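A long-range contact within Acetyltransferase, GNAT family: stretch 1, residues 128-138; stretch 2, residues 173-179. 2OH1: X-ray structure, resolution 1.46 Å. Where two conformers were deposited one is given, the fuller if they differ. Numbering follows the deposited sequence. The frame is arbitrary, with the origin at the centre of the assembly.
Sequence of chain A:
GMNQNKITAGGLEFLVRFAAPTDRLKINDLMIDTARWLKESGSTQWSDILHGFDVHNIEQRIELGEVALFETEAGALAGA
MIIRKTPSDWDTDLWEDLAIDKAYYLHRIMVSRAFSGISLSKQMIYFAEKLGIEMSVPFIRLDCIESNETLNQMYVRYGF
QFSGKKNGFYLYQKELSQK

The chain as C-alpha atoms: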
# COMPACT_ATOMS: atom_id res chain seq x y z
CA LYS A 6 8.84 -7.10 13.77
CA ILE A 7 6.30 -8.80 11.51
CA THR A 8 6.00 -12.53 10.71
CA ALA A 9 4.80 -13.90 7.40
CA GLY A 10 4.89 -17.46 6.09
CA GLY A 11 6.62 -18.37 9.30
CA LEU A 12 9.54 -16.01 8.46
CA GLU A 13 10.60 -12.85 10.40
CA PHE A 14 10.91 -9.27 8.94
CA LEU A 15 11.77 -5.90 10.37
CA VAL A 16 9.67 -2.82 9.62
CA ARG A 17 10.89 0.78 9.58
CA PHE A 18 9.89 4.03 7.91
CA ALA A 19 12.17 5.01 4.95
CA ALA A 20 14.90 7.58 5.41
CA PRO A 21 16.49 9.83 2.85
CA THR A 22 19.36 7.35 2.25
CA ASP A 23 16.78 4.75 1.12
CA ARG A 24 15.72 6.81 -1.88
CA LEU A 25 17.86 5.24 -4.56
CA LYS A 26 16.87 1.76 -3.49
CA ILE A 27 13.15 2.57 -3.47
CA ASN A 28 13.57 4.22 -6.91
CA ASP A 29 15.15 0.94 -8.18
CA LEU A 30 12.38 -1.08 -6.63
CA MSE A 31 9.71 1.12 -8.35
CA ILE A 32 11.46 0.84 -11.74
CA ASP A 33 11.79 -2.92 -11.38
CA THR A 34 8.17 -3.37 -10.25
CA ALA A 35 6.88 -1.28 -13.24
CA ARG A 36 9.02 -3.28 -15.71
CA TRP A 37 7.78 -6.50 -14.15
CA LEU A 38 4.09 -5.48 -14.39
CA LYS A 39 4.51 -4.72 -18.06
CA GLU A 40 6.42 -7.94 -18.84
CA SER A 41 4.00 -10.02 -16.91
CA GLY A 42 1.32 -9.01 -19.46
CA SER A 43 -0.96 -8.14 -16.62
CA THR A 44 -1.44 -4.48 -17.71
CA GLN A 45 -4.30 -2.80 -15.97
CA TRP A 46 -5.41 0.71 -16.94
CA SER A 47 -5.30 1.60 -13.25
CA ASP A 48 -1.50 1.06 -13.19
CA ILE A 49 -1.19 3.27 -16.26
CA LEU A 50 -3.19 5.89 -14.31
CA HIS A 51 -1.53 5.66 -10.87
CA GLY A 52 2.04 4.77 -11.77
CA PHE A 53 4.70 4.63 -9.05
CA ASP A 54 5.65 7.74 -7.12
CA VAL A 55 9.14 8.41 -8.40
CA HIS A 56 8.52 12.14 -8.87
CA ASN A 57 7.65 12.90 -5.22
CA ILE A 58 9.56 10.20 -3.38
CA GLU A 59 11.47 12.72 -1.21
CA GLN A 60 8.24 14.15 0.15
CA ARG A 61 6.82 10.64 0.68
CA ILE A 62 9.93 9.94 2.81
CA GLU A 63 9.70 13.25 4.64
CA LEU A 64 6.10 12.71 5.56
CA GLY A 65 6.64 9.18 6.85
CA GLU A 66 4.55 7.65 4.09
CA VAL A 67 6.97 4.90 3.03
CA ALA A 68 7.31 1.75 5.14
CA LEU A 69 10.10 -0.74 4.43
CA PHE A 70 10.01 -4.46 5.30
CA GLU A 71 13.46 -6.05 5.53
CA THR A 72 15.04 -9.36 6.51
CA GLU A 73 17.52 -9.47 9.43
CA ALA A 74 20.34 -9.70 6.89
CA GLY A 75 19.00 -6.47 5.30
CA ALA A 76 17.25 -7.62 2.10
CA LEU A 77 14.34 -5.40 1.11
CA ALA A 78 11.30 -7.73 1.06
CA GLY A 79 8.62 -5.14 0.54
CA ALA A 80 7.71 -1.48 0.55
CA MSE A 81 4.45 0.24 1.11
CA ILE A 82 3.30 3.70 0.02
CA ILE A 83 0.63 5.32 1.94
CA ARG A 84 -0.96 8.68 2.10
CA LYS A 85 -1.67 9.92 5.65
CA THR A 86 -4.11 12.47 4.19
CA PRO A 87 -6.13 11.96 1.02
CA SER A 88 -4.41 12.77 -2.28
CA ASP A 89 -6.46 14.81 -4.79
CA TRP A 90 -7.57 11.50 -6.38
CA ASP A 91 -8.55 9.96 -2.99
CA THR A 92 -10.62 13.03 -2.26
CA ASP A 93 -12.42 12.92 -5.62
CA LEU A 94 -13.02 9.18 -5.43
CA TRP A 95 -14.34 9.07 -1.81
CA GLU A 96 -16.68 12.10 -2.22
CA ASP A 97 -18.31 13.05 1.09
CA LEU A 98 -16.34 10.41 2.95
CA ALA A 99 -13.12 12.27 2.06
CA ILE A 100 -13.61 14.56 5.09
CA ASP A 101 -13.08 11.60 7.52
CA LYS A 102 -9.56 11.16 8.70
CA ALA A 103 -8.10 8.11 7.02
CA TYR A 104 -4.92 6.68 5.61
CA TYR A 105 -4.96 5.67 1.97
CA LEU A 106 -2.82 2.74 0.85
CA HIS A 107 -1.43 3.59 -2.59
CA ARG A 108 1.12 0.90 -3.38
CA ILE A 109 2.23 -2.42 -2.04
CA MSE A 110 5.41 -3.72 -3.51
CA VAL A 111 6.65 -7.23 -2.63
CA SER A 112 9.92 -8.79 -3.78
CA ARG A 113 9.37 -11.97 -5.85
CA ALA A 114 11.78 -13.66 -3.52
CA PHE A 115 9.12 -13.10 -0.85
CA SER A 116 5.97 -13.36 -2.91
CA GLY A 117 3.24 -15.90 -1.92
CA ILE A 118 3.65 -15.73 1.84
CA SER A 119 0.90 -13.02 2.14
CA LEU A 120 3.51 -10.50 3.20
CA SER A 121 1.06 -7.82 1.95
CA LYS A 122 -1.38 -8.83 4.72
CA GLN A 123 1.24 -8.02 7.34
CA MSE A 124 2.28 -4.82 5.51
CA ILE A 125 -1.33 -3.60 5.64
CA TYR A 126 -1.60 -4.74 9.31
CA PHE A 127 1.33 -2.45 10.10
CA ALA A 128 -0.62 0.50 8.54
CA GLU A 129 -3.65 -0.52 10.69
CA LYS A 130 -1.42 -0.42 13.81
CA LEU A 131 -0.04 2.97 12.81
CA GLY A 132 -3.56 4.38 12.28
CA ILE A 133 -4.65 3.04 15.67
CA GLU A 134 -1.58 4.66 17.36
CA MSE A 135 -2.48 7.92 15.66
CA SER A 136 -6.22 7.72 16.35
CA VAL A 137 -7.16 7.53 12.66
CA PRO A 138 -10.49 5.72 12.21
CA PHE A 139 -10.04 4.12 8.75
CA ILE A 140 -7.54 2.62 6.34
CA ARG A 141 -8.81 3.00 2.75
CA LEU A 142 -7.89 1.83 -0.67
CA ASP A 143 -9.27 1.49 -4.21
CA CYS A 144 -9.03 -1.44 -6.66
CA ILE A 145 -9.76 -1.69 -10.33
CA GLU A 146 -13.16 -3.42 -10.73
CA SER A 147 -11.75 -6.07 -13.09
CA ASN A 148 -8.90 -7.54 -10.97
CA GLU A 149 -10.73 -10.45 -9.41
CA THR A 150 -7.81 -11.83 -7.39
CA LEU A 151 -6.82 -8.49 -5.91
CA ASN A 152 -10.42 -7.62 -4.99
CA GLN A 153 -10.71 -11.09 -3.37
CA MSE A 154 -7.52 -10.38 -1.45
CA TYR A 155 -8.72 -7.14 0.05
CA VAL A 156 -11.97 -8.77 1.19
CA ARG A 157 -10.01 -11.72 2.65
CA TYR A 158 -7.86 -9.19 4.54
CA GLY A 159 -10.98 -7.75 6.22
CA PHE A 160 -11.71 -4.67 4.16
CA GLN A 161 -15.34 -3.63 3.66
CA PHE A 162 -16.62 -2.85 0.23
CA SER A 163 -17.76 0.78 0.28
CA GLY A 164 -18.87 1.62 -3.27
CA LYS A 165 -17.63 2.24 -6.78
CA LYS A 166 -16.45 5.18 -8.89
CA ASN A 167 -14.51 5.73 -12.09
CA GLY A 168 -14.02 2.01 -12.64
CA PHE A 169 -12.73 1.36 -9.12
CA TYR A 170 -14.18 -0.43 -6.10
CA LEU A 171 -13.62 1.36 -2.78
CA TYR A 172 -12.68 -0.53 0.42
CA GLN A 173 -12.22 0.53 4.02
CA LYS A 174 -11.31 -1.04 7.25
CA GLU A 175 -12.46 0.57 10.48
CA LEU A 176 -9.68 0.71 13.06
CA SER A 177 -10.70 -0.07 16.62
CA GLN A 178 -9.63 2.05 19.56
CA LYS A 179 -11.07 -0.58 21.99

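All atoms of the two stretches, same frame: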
# COMPACT_ATOMS: atom_id res chain seq x y z
N ALA A 128 0.08 -0.77 8.79
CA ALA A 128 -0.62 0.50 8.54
C ALA A 128 -1.80 0.63 9.54
O ALA A 128 -2.06 1.74 10.03
CB ALA A 128 -1.09 0.61 7.06
N GLU A 129 -2.54 -0.47 9.73
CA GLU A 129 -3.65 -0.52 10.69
C GLU A 129 -3.15 -0.13 12.07
O GLU A 129 -3.73 0.74 12.72
CB GLU A 129 -4.29 -1.90 10.73
CG GLU A 129 -4.95 -2.33 9.41
CD GLU A 129 -5.43 -3.78 9.45
OE1 GLU A 129 -5.91 -4.22 10.51
OE2 GLU A 129 -5.38 -4.46 8.39
N LYS A 130 -2.04 -0.74 12.50
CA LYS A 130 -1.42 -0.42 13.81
C LYS A 130 -0.99 1.04 13.91
O LYS A 130 -1.26 1.67 14.92
CB LYS A 130 -0.25 -1.34 14.10
CG LYS A 130 -0.69 -2.72 14.44
CD LYS A 130 0.50 -3.72 14.52
CE LYS A 130 0.29 -4.77 15.62
N LEU A 131 -0.41 1.60 12.86
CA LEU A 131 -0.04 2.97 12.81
C LEU A 131 -1.30 3.88 12.95
O LEU A 131 -1.31 4.84 13.72
CB LEU A 131 0.74 3.30 11.53
CG LEU A 131 1.13 4.75 11.34
CD1 LEU A 131 2.09 5.18 12.47
CD2 LEU A 131 1.74 5.02 9.96
N GLY A 132 -2.35 3.57 12.22
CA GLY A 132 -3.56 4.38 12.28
C GLY A 132 -4.16 4.33 13.67
O GLY A 132 -4.66 5.35 14.17
N ILE A 133 -4.16 3.17 14.29
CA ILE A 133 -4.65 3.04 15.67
C ILE A 133 -3.81 3.92 16.62
O ILE A 133 -4.36 4.70 17.39
CB ILE A 133 -4.70 1.56 16.15
CG1 ILE A 133 -5.81 0.82 15.39
CG2 ILE A 133 -4.85 1.46 17.69
CD1 ILE A 133 -5.75 -0.71 15.50
N GLU A 134 -2.49 3.84 16.51
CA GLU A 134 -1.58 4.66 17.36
C GLU A 134 -1.88 6.15 17.19
O GLU A 134 -1.78 6.93 18.17
CB GLU A 134 -0.13 4.35 16.94
CG GLU A 134 1.01 5.07 17.65
N MSE A 135 -2.27 6.54 15.99
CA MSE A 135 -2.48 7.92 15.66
C MSE A 135 -3.94 8.32 15.70
O MSE A 135 -4.30 9.41 15.23
CB MSE A 135 -1.85 8.19 14.29
CG MSE A 135 -0.35 7.84 14.22
SE MSE A 135 0.68 8.74 15.56
CE MSE A 135 0.89 7.37 16.89
N SER A 136 -4.80 7.44 16.23
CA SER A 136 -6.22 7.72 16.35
C SER A 136 -6.94 8.03 15.02
O SER A 136 -7.82 8.87 14.96
CB SER A 136 -6.48 8.86 17.37
OG SER A 136 -6.16 8.40 18.67
N VAL A 137 -6.56 7.35 13.95
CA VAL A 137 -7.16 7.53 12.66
C VAL A 137 -8.19 6.40 12.49
O VAL A 137 -7.88 5.25 12.75
CB VAL A 137 -6.09 7.47 11.56
CG1 VAL A 137 -6.71 7.39 10.21
CG2 VAL A 137 -5.17 8.70 11.65
N PRO A 138 -9.43 6.74 12.16
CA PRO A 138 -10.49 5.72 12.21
C PRO A 138 -10.58 4.70 11.07
O PRO A 138 -11.22 3.67 11.24
CB PRO A 138 -11.77 6.56 12.24
CG PRO A 138 -11.41 7.85 11.60
CD PRO A 138 -9.98 8.10 11.93
N GLN A 173 -12.74 -0.03 2.77
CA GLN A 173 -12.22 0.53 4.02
C GLN A 173 -12.29 -0.44 5.15
O GLN A 173 -13.13 -1.33 5.17
CB GLN A 173 -12.92 1.82 4.38
CG GLN A 173 -14.28 1.74 4.89
CD GLN A 173 -14.90 3.11 5.33
OE1 GLN A 173 -14.35 4.20 5.12
NE2 GLN A 173 -16.09 3.03 5.87
N LYS A 174 -11.34 -0.26 6.05
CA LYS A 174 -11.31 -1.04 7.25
C LYS A 174 -11.40 -0.07 8.42
O LYS A 174 -10.56 0.82 8.56
CB LYS A 174 -10.05 -1.88 7.31
CG LYS A 174 -10.06 -2.84 8.47
CD LYS A 174 -8.80 -3.63 8.67
CE LYS A 174 -8.66 -4.75 7.75
NZ LYS A 174 -7.82 -5.84 8.35
N GLU A 175 -12.36 -0.27 9.31
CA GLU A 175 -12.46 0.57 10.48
C GLU A 175 -11.43 0.10 11.50
O GLU A 175 -11.24 -1.10 11.73
CB GLU A 175 -13.88 0.54 11.03
CG GLU A 175 -14.21 1.78 11.90
CD GLU A 175 -15.74 2.02 12.08
OE1 GLU A 175 -16.53 1.11 11.73
OE2 GLU A 175 -16.11 3.12 12.57
N LEU A 176 -10.72 1.03 12.13
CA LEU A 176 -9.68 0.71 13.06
C LEU A 176 -10.17 0.93 14.47
O LEU A 176 -10.40 2.07 14.85
CB LEU A 176 -8.51 1.61 12.82
CG LEU A 176 -7.87 1.53 11.43
CD1 LEU A 176 -6.66 2.48 11.25
CD2 LEU A 176 -7.46 0.10 11.17
N SER A 177 -10.22 -0.13 15.23
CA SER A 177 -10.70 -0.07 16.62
C SER A 177 -9.76 0.58 17.59
O SER A 177 -8.60 0.24 17.67
CB SER A 177 -11.02 -1.47 17.14
OG SER A 177 -11.67 -1.37 18.41
N GLN A 178 -10.33 1.50 18.38
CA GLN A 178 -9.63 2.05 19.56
C GLN A 178 -9.90 1.29 20.86
O GLN A 178 -9.35 1.65 21.88
CB GLN A 178 -10.01 3.52 19.76
CG GLN A 178 -9.43 4.44 18.74
CD GLN A 178 -7.92 4.60 18.89
OE1 GLN A 178 -7.41 4.88 20.00
NE2 GLN A 178 -7.20 4.52 17.77
N LYS A 179 -10.71 0.22 20.80
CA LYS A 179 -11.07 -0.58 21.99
C LYS A 179 -9.80 -1.03 22.71
O LYS A 179 -9.76 -1.08 23.97
CB LYS A 179 -11.96 -1.79 21.63
CG LYS A 179 -13.42 -1.44 21.25
OXT LYS A 179 -8.77 -1.27 22.05
O HOH W 1 -6.27 -6.74 10.98
O HOH W 2 -4.40 4.16 20.70
O HOH W 3 -8.43 4.32 15.33

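The contact joins the end of a helix to the tail of the chain. Residues 128-134 close a helix that begins earlier, and M135 is the first residue to leave helical geometry; S136 to P138 carry the chain on as a loop. The other stretch finishes a strand at E175 and continues in extended form through L176 and S177. The two backbones come nearest at P138 and L176, whose CA atoms lie 5.1 Å apart, and there they are tied directly: L176 N donates to P138 O at 2.8 Å, with a nearly straight N-H...O angle of 168°. Proline has no amide hydrogen to give, but its carbonyl is a full acceptor. The same oxygen also receives a CA-H...O contact from E175, with E175 CA 3.4 Å from P138 O.

L176 is the apolar centre of the contact and loses more surface to the other stretch than any other residue here. Its CA-to-CB bond points toward the other stretch, and its side chain packs against E129, G132, I133 and V137; L176 CD1 lies 3.4 Å from V137 O. L176 CD2 lies 3.8 Å from E129 CB, L176 CD1 lies 3.8 Å from G132 CA, and L176 CB lies 3.8 Å from I133 CG1. G132 suits this place because it has no side chain: an ideal CB there would fall 2.5 Å from L176 CD1, a clash. I133 supplies a branched hydrocarbon surface that covers the leucine and also reaches the tail backbone, with I133 CG1 3.6 Å from S177 O.

A charged pair lies at one end of this apolar patch. E129 and K174 both point toward the opposite stretch, and their long side chains meet in a salt bridge, K174 NZ donating to E129 OE2 at 2.8 Å. The other carboxylate oxygen is not left bare, since water 1 donates to E129 OE1 at 2.6 Å and weakly accepts from K174 NZ at 3.2 Å. The lysine nitrogen has a further hydrogen bond elsewhere in the structure.

Q178 serves the carbonyls at the helix end. Those of A128 to L131 accept from amides four residues on, and G132 O accepts from V137 N at 2.8 Å. I133 O takes S136 N at 3.0 Å, and Q178 NE2 adds a second donor at 2.9 Å and 163°. Glutamine fits because its flexible chain, with chi1 and chi2 both m, brings the amide close although its CA-to-CB bond points sideways. Its amide can also donate and accept at once: Q178 NE2 gives its other hydrogen to water 3 at 2.7 Å, while Q178 OE1 accepts from water 2 at 3.2 Å.

Water 3 completes the network. It donates to V137 O at 2.8 Å and to L176 O at 3.0 Å while accepting from Q178 NE2, so one molecule satisfies a carbonyl from each stretch. Within the tail, K179 N donates to S177 OG at 3.0 Å, a local bond that uses a side chain whose CA-to-CB bond points away from the other stretch.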